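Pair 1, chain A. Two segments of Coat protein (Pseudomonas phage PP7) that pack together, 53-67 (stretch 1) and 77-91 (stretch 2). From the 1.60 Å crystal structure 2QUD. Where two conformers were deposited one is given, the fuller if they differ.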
# COMPACT_ATOMS: atom_id res chain seq x y z
N ALA A 53 -3.97 22.24 8.86
CA ALA A 53 -3.21 22.81 9.97
C ALA A 53 -1.70 22.93 9.73
O ALA A 53 -1.02 23.60 10.51
CB ALA A 53 -3.48 22.00 11.27
N LYS A 54 -1.21 22.27 8.67
CA LYS A 54 0.22 22.24 8.32
C LYS A 54 1.04 21.55 9.42
O LYS A 54 2.16 21.96 9.73
CB LYS A 54 0.75 23.65 8.01
CG LYS A 54 -0.05 24.37 6.92
CD LYS A 54 0.29 25.84 6.81
CE LYS A 54 -0.10 26.41 5.44
NZ LYS A 54 -1.40 25.87 4.92
N THR A 55 0.45 20.50 9.99
CA THR A 55 1.13 19.66 10.98
C THR A 55 1.45 18.25 10.48
O THR A 55 2.12 17.49 11.18
CB THR A 55 0.28 19.50 12.23
OG1 THR A 55 -0.98 18.90 11.89
CG2 THR A 55 0.07 20.84 12.91
N ALA A 56 0.94 17.89 9.30
CA ALA A 56 1.13 16.55 8.76
C ALA A 56 1.03 16.63 7.25
O ALA A 56 0.56 17.61 6.67
CB ALA A 56 0.11 15.60 9.29
N TYR A 57 1.50 15.58 6.64
CA TYR A 57 1.38 15.36 5.19
C TYR A 57 0.61 14.07 4.94
O TYR A 57 0.67 13.16 5.76
CB TYR A 57 2.76 15.24 4.55
CG TYR A 57 3.62 16.47 4.72
CD1 TYR A 57 3.64 17.46 3.75
CD2 TYR A 57 4.36 16.66 5.86
CE1 TYR A 57 4.41 18.61 3.93
CE2 TYR A 57 5.15 17.80 6.05
CZ TYR A 57 5.16 18.77 5.08
OH TYR A 57 5.93 19.89 5.25
N ARG A 58 -0.10 14.03 3.83
CA ARG A 58 -0.90 12.89 3.43
C ARG A 58 -0.39 12.48 2.06
O ARG A 58 -0.42 13.28 1.10
CB ARG A 58 -2.39 13.18 3.40
CG ARG A 58 -2.99 13.45 4.79
CD ARG A 58 -3.11 12.17 5.62
NE ARG A 58 -4.28 11.37 5.22
CZ ARG A 58 -5.50 11.50 5.73
NH1 ARG A 58 -6.46 10.69 5.28
NH2 ARG A 58 -5.80 12.42 6.65
N VAL A 59 0.16 11.26 1.98
CA VAL A 59 0.56 10.64 0.71
C VAL A 59 -0.53 9.68 0.29
O VAL A 59 -0.97 8.83 1.07
CB VAL A 59 1.86 9.82 0.86
CG1 VAL A 59 2.14 9.02 -0.41
CG2 VAL A 59 3.03 10.70 1.22
N ASN A 60 -1.03 9.84 -0.94
CA ASN A 60 -1.97 8.89 -1.49
C ASN A 60 -1.37 8.27 -2.74
O ASN A 60 -0.85 8.99 -3.58
CB ASN A 60 -3.31 9.55 -1.81
CG ASN A 60 -4.08 9.91 -0.57
OD1 ASN A 60 -3.95 11.00 -0.04
ND2 ASN A 60 -4.85 8.95 -0.06
N LEU A 61 -1.39 6.94 -2.81
CA LEU A 61 -0.98 6.22 -4.00
C LEU A 61 -2.13 5.31 -4.37
O LEU A 61 -2.67 4.65 -3.51
CB LEU A 61 0.23 5.36 -3.72
CG LEU A 61 1.52 6.03 -3.17
CD1 LEU A 61 2.66 4.98 -2.88
CD2 LEU A 61 1.96 7.12 -4.15
N LYS A 62 -2.49 5.25 -5.65
CA LYS A 62 -3.62 4.40 -6.12
C LYS A 62 -3.14 3.65 -7.35
O LYS A 62 -2.91 4.24 -8.40
CB LYS A 62 -4.85 5.25 -6.47
CG LYS A 62 -6.10 4.49 -6.95
CD LYS A 62 -7.25 5.50 -7.14
CE LYS A 62 -8.59 4.85 -7.37
NZ LYS A 62 -9.65 5.89 -7.47
N LEU A 63 -2.96 2.35 -7.19
CA LEU A 63 -2.63 1.45 -8.30
C LEU A 63 -3.93 0.84 -8.84
O LEU A 63 -4.63 0.12 -8.12
CB LEU A 63 -1.70 0.35 -7.82
CG LEU A 63 -1.04 -0.51 -8.90
CD1 LEU A 63 -0.05 0.30 -9.80
CD2 LEU A 63 -0.35 -1.72 -8.30
N ASP A 64 -4.22 1.16 -10.11
CA ASP A 64 -5.40 0.70 -10.82
C ASP A 64 -4.94 -0.33 -11.84
O ASP A 64 -4.17 0.01 -12.74
CB ASP A 64 -6.12 1.85 -11.53
CG ASP A 64 -6.83 2.81 -10.59
OD1 ASP A 64 -7.42 2.36 -9.59
OD2 ASP A 64 -6.85 4.02 -10.91
N GLN A 65 -5.43 -1.57 -11.71
CA GLN A 65 -5.13 -2.63 -12.66
C GLN A 65 -6.43 -3.07 -13.34
O GLN A 65 -7.25 -3.76 -12.75
CB GLN A 65 -4.43 -3.79 -11.98
CG GLN A 65 -3.96 -4.86 -12.93
CD GLN A 65 -3.41 -6.06 -12.24
OE1 GLN A 65 -2.20 -6.30 -12.27
NE2 GLN A 65 -4.29 -6.85 -11.59
N ALA A 66 -6.63 -2.62 -14.58
CA ALA A 66 -7.79 -3.00 -15.36
C ALA A 66 -7.53 -4.37 -15.95
O ALA A 66 -6.40 -4.72 -16.27
CB ALA A 66 -8.08 -1.98 -16.48
N ASP A 67 -8.61 -5.13 -16.13
CA ASP A 67 -8.55 -6.41 -16.80
C ASP A 67 -9.28 -6.28 -18.13
O ASP A 67 -10.41 -5.82 -18.16
CB ASP A 67 -9.20 -7.49 -15.96
CG ASP A 67 -8.73 -8.85 -16.34
OD1 ASP A 67 -7.64 -9.24 -15.89
OD2 ASP A 67 -9.43 -9.54 -17.10
N ARG A 77 -12.98 -5.12 -18.63
CA ARG A 77 -13.93 -6.04 -17.99
C ARG A 77 -14.15 -5.65 -16.52
O ARG A 77 -15.28 -5.54 -16.04
CB ARG A 77 -13.34 -7.45 -18.08
CG ARG A 77 -14.30 -8.58 -17.83
CD ARG A 77 -13.55 -9.87 -17.54
NE ARG A 77 -12.60 -10.23 -18.59
CZ ARG A 77 -11.67 -11.18 -18.49
NH1 ARG A 77 -11.53 -11.91 -17.38
NH2 ARG A 77 -10.86 -11.41 -19.52
N TYR A 78 -13.06 -5.45 -15.79
CA TYR A 78 -13.13 -5.02 -14.39
C TYR A 78 -11.81 -4.36 -14.04
O TYR A 78 -10.81 -4.55 -14.77
CB TYR A 78 -13.44 -6.17 -13.40
CG TYR A 78 -12.49 -7.34 -13.43
CD1 TYR A 78 -11.27 -7.30 -12.77
CD2 TYR A 78 -12.80 -8.50 -14.13
CE1 TYR A 78 -10.37 -8.38 -12.83
CE2 TYR A 78 -11.91 -9.58 -14.19
CZ TYR A 78 -10.70 -9.51 -13.53
OH TYR A 78 -9.84 -10.58 -13.58
N THR A 79 -11.82 -3.62 -12.94
CA THR A 79 -10.63 -2.93 -12.45
C THR A 79 -10.48 -3.25 -10.98
O THR A 79 -11.43 -3.14 -10.20
CB THR A 79 -10.70 -1.40 -12.66
OG1 THR A 79 -10.94 -1.12 -14.05
CG2 THR A 79 -9.36 -0.72 -12.21
N GLN A 80 -9.28 -3.66 -10.62
CA GLN A 80 -8.93 -3.85 -9.22
C GLN A 80 -7.93 -2.79 -8.79
O GLN A 80 -7.17 -2.26 -9.62
CB GLN A 80 -8.39 -5.24 -9.04
CG GLN A 80 -9.47 -6.27 -9.37
CD GLN A 80 -9.04 -7.67 -9.07
OE1 GLN A 80 -9.63 -8.31 -8.23
NE2 GLN A 80 -8.02 -8.16 -9.76
N VAL A 81 -7.96 -2.47 -7.50
CA VAL A 81 -7.30 -1.29 -6.98
C VAL A 81 -6.56 -1.63 -5.69
O VAL A 81 -7.09 -2.36 -4.85
CB VAL A 81 -8.32 -0.17 -6.68
CG1 VAL A 81 -7.59 1.09 -6.37
CG2 VAL A 81 -9.29 0.06 -7.87
N TRP A 82 -5.35 -1.13 -5.54
CA TRP A 82 -4.69 -1.09 -4.24
C TRP A 82 -4.19 0.29 -3.94
O TRP A 82 -3.28 0.76 -4.56
CB TRP A 82 -3.58 -2.12 -4.18
CG TRP A 82 -2.97 -2.40 -2.83
CD1 TRP A 82 -2.73 -1.51 -1.83
CD2 TRP A 82 -2.51 -3.65 -2.37
NE1 TRP A 82 -2.15 -2.14 -0.79
CE2 TRP A 82 -1.99 -3.46 -1.09
CE3 TRP A 82 -2.45 -4.92 -2.93
CZ2 TRP A 82 -1.44 -4.50 -0.36
CZ3 TRP A 82 -1.93 -5.91 -2.22
CH2 TRP A 82 -1.45 -5.73 -0.95
N SER A 83 -4.84 0.92 -2.98
CA SER A 83 -4.47 2.28 -2.65
C SER A 83 -3.82 2.35 -1.26
O SER A 83 -4.06 1.53 -0.40
CB SER A 83 -5.66 3.23 -2.76
OG SER A 83 -6.68 2.84 -1.89
N HIS A 84 -2.99 3.36 -1.11
CA HIS A 84 -2.21 3.65 0.09
C HIS A 84 -2.55 5.03 0.57
O HIS A 84 -2.67 5.96 -0.22
CB HIS A 84 -0.71 3.58 -0.20
CG HIS A 84 -0.29 2.30 -0.83
ND1 HIS A 84 0.29 1.27 -0.12
CD2 HIS A 84 -0.42 1.87 -2.10
CE1 HIS A 84 0.51 0.26 -0.94
NE2 HIS A 84 0.09 0.60 -2.15
N ASP A 85 -2.67 5.18 1.88
CA ASP A 85 -2.92 6.48 2.50
C ASP A 85 -1.93 6.53 3.66
O ASP A 85 -2.06 5.78 4.62
CB ASP A 85 -4.35 6.56 2.97
CG ASP A 85 -4.75 7.95 3.41
OD1 ASP A 85 -5.90 8.31 3.08
OD2 ASP A 85 -3.98 8.67 4.06
N VAL A 86 -0.95 7.42 3.55
CA VAL A 86 0.15 7.49 4.53
C VAL A 86 0.09 8.88 5.19
O VAL A 86 0.09 9.91 4.52
CB VAL A 86 1.55 7.24 3.89
CG1 VAL A 86 2.62 7.00 4.97
CG2 VAL A 86 1.55 6.09 2.83
N THR A 87 0.08 8.86 6.52
CA THR A 87 0.05 10.07 7.33
C THR A 87 1.44 10.20 7.95
O THR A 87 1.85 9.35 8.75
CB THR A 87 -1.01 10.03 8.44
OG1 THR A 87 -2.31 9.97 7.85
CG2 THR A 87 -0.93 11.25 9.32
N ILE A 88 2.12 11.29 7.55
CA ILE A 88 3.47 11.59 7.98
C ILE A 88 3.44 12.91 8.75
O ILE A 88 2.97 13.92 8.26
CB ILE A 88 4.45 11.66 6.78
CG1 ILE A 88 4.57 10.27 6.11
CG2 ILE A 88 5.82 12.16 7.22
CD1 ILE A 88 5.23 9.21 6.98
N VAL A 89 3.89 12.86 10.00
CA VAL A 89 3.76 14.01 10.86
C VAL A 89 4.94 14.96 10.67
O VAL A 89 6.08 14.54 10.55
CB VAL A 89 3.56 13.55 12.33
CG1 VAL A 89 3.55 14.74 13.27
CG2 VAL A 89 2.23 12.74 12.46
N ALA A 90 4.65 16.26 10.62
CA ALA A 90 5.68 17.23 10.23
C ALA A 90 6.82 17.37 11.25
O ALA A 90 7.94 17.67 10.85
CB ALA A 90 5.04 18.59 9.94
N ASN A 91 6.54 17.13 12.53
CA ASN A 91 7.57 17.17 13.58
C ASN A 91 8.17 15.79 13.87
O ASN A 91 8.84 15.59 14.87
CB ASN A 91 7.03 17.84 14.85
CG ASN A 91 6.10 16.95 15.67
OD1 ASN A 91 5.38 16.12 15.13
ND2 ASN A 91 6.09 17.16 16.98
O HOH W 1 3.72 18.07 13.29
O HOH W 2 -5.16 6.56 -1.17
O HOH W 3 -7.31 -6.43 -12.26

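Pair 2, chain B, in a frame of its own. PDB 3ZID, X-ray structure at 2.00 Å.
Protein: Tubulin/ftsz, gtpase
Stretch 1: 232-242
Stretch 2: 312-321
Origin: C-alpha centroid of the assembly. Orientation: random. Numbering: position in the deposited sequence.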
# COMPACT_ATOMS: atom_id res chain seq x y z
N GLY B 232 0.65 -1.90 8.78
CA GLY B 232 -0.22 -0.89 9.33
C GLY B 232 -0.96 -0.19 8.24
O GLY B 232 -1.07 -0.70 7.12
N THR B 233 -1.44 1.00 8.55
CA THR B 233 -2.20 1.75 7.58
C THR B 233 -2.18 3.22 7.97
O THR B 233 -1.56 3.58 8.98
CB THR B 233 -3.65 1.22 7.43
OG1 THR B 233 -4.22 1.72 6.21
CG2 THR B 233 -4.52 1.63 8.62
N LEU B 234 -2.81 4.05 7.15
CA LEU B 234 -2.93 5.48 7.44
C LEU B 234 -4.41 5.82 7.61
O LEU B 234 -5.26 5.42 6.81
CB LEU B 234 -2.36 6.31 6.29
CG LEU B 234 -0.88 6.12 5.99
CD1 LEU B 234 -0.46 7.00 4.81
CD2 LEU B 234 -0.05 6.47 7.22
N GLY B 235 -4.71 6.61 8.63
CA GLY B 235 -6.05 7.16 8.80
C GLY B 235 -6.04 8.68 8.58
O GLY B 235 -5.00 9.33 8.62
N TYR B 236 -7.21 9.24 8.32
CA TYR B 236 -7.25 10.63 7.91
C TYR B 236 -8.62 11.19 8.16
O TYR B 236 -9.61 10.48 8.02
CB TYR B 236 -6.96 10.72 6.43
CG TYR B 236 -6.92 12.11 5.85
CD1 TYR B 236 -8.06 12.72 5.36
CD2 TYR B 236 -5.71 12.78 5.75
CE1 TYR B 236 -7.99 13.99 4.79
CE2 TYR B 236 -5.63 14.02 5.20
CZ TYR B 236 -6.77 14.63 4.73
OH TYR B 236 -6.64 15.88 4.18
N TYR B 237 -8.67 12.45 8.57
CA TYR B 237 -9.93 13.16 8.67
C TYR B 237 -9.71 14.64 8.56
O TYR B 237 -8.89 15.19 9.27
CB TYR B 237 -10.62 12.85 9.98
CG TYR B 237 -11.94 13.58 10.12
CD1 TYR B 237 -13.10 13.13 9.49
CD2 TYR B 237 -12.02 14.75 10.86
CE1 TYR B 237 -14.29 13.82 9.63
CE2 TYR B 237 -13.20 15.43 11.01
CZ TYR B 237 -14.32 14.97 10.38
OH TYR B 237 -15.48 15.67 10.52
N GLN B 238 -10.43 15.25 7.64
CA GLN B 238 -10.44 16.70 7.48
C GLN B 238 -11.70 17.26 8.13
O GLN B 238 -12.79 16.96 7.69
CB GLN B 238 -10.46 17.05 6.00
CG GLN B 238 -10.70 18.52 5.74
CD GLN B 238 -9.51 19.34 6.11
OE1 GLN B 238 -8.50 19.24 5.43
NE2 GLN B 238 -9.59 20.12 7.18
N ALA B 239 -11.55 18.06 9.19
CA ALA B 239 -12.69 18.69 9.85
C ALA B 239 -13.25 19.87 9.06
O ALA B 239 -12.55 20.46 8.23
CB ALA B 239 -12.31 19.15 11.26
N ASP B 240 -14.52 20.21 9.29
CA ASP B 240 -15.08 21.38 8.63
C ASP B 240 -15.12 22.52 9.64
O ASP B 240 -14.94 22.30 10.84
CB ASP B 240 -16.47 21.10 8.09
CG ASP B 240 -16.99 22.23 7.22
OD1 ASP B 240 -16.40 22.46 6.14
OD2 ASP B 240 -17.96 22.90 7.63
N LYS B 241 -15.35 23.73 9.14
CA LYS B 241 -15.39 24.97 9.92
C LYS B 241 -16.46 24.94 11.02
O LYS B 241 -16.26 25.50 12.10
CB LYS B 241 -15.56 26.18 9.00
CG LYS B 241 -15.33 27.51 9.70
CD LYS B 241 -15.50 28.70 8.76
CE LYS B 241 -14.24 28.90 7.93
NZ LYS B 241 -14.30 30.10 7.05
N LYS B 242 -17.60 24.34 10.70
CA LYS B 242 -18.70 24.19 11.65
C LYS B 242 -18.20 23.49 12.91
O LYS B 242 -18.31 24.03 14.00
CB LYS B 242 -19.79 23.27 11.09
CG LYS B 242 -20.38 23.60 9.74
CD LYS B 242 -21.05 22.34 9.21
CE LYS B 242 -21.78 22.56 7.89
NZ LYS B 242 -22.30 21.27 7.34
N GLY B 312 -5.63 26.61 8.17
CA GLY B 312 -6.74 25.82 7.67
C GLY B 312 -7.54 25.18 8.78
O GLY B 312 -7.12 25.14 9.93
N GLU B 313 -8.70 24.64 8.40
CA GLU B 313 -9.51 23.86 9.32
C GLU B 313 -8.71 22.59 9.63
O GLU B 313 -8.03 22.06 8.77
CB GLU B 313 -10.85 23.52 8.67
CG GLU B 313 -11.54 24.71 8.00
CD GLU B 313 -11.80 25.84 8.97
OE1 GLU B 313 -12.32 25.58 10.06
OE2 GLU B 313 -11.47 27.00 8.64
N PRO B 314 -8.74 22.15 10.89
CA PRO B 314 -7.88 21.05 11.32
C PRO B 314 -8.10 19.74 10.57
O PRO B 314 -9.21 19.42 10.17
CB PRO B 314 -8.20 20.89 12.80
CG PRO B 314 -9.51 21.66 13.01
CD PRO B 314 -9.51 22.74 12.01
N ARG B 315 -7.00 19.01 10.36
CA ARG B 315 -7.06 17.67 9.83
C ARG B 315 -6.11 16.80 10.64
O ARG B 315 -5.15 17.28 11.27
CB ARG B 315 -6.71 17.62 8.34
CG ARG B 315 -5.31 18.10 7.99
CD ARG B 315 -5.00 17.73 6.54
NE ARG B 315 -3.64 18.11 6.16
CZ ARG B 315 -3.08 17.83 4.99
NH1 ARG B 315 -3.78 17.16 4.08
NH2 ARG B 315 -1.84 18.23 4.72
N VAL B 316 -6.40 15.51 10.66
CA VAL B 316 -5.64 14.58 11.45
C VAL B 316 -5.18 13.44 10.57
O VAL B 316 -5.95 12.89 9.77
CB VAL B 316 -6.47 14.01 12.63
CG1 VAL B 316 -5.65 12.99 13.42
CG2 VAL B 316 -6.93 15.15 13.55
N LEU B 317 -3.91 13.10 10.73
CA LEU B 317 -3.37 11.89 10.14
C LEU B 317 -3.00 10.93 11.25
O LEU B 317 -2.34 11.28 12.21
CB LEU B 317 -2.14 12.21 9.31
CG LEU B 317 -1.45 10.98 8.70
CD1 LEU B 317 -2.17 10.56 7.47
CD2 LEU B 317 -0.01 11.29 8.38
N SER B 318 -3.42 9.69 11.09
CA SER B 318 -3.01 8.65 12.02
C SER B 318 -2.18 7.59 11.29
O SER B 318 -2.52 7.15 10.19
CB SER B 318 -4.25 8.03 12.68
OG SER B 318 -5.13 7.49 11.70
N VAL B 319 -1.07 7.22 11.90
CA VAL B 319 -0.25 6.15 11.36
C VAL B 319 -0.41 5.05 12.37
O VAL B 319 -0.08 5.22 13.52
CB VAL B 319 1.24 6.54 11.22
CG1 VAL B 319 2.05 5.38 10.59
CG2 VAL B 319 1.39 7.86 10.40
N LEU B 320 -0.98 3.93 11.92
CA LEU B 320 -1.27 2.81 12.80
C LEU B 320 -0.36 1.64 12.49
O LEU B 320 -0.02 1.40 11.34
CB LEU B 320 -2.70 2.32 12.61
CG LEU B 320 -3.82 3.28 12.97
CD1 LEU B 320 -5.15 2.56 12.80
CD2 LEU B 320 -3.64 3.77 14.40
N SER B 321 0.04 0.94 13.53
CA SER B 321 0.74 -0.32 13.44
C SER B 321 -0.16 -1.42 13.98
O SER B 321 -0.76 -1.26 15.05
CB SER B 321 2.02 -0.22 14.29
OG SER B 321 2.69 -1.45 14.40

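What geometry do the two pairs share? Each is a pair of neighbouring antiparallel strands, with N-to-C directions 175° apart in pair 1 and 167° in pair 2, and 14 central residues superpose with an RMSD of 0.4 Å. Tyr A57 N to Ile A88 O (2.7 Å) corresponds to Thr B233 N to Leu B320 O (3.2 Å), and Val A59 N to Val A86 O (2.9 Å) to Gly B235 N to Ser B318 O (2.7 Å). Next comes Leu A61 N to His A84 O (3.1 Å), matched by Tyr B237 N to Val B316 O (3.0 Å). Leu A63 N to Trp A82 O (3.1 Å) matches Ala B239 N to Pro B314 O (2.9 Å), but the return bond from Trp A82 N to Leu A63 O (3.0 Å) has no equivalent, because the proline nitrogen carries no hydrogen.

How is the face bearing Val A59 and Val A86 filled in each protein? In pair 1 the two valines meet directly, CB to CB at 4.0 Å. Their counterparts are Gly B235 and Ser B318. The hydroxyl takes up the room a side chain would need: an ideal CB on Gly B235 would lie 2.2 Å from Ser B318 OG, a clash. Leu A61 CB packs 3.9 Å from His A84 CD2, where pair 2 sets Tyr B237 beside Val B316. At the other end, Tyr A57 and Ile A88 become Thr B233 and Leu B320, whose CG2 and CD1 atoms lie 4.3 Å apart.

What happens on the opposite face, around Arg A58 and Asp A85? Pair 1 uses charge: Arg A58 NE forms a salt bridge and hydrogen bond with Asp A85 OD2 at 3.0 Å, and Asn A60 ND2 adds a weak bond to Asp A85 OD1 at 3.4 Å. In pair 2 the same positions hold Leu B234, Leu B317 and Tyr B236. Leu B234 CB lies 4.4 Å from Leu B317 CD1, while its CD2 reaches Val B319 CG2 at 3.8 Å, so apolar contact replaces the ion pair. The polar link moves along the ladder, to Arg B315 NH1 donating to Tyr B236 OH at 3.1 Å.

Do Lys A62 and Gln B238 play the same part? Their backbones coincide, but Lys A62 is extended, all t, and its CG rests 3.8 Å from Val A81 CG1. Gln B238 turns at chi2 (p), and its NE2 donates to Glu B313 O at 3.0 Å.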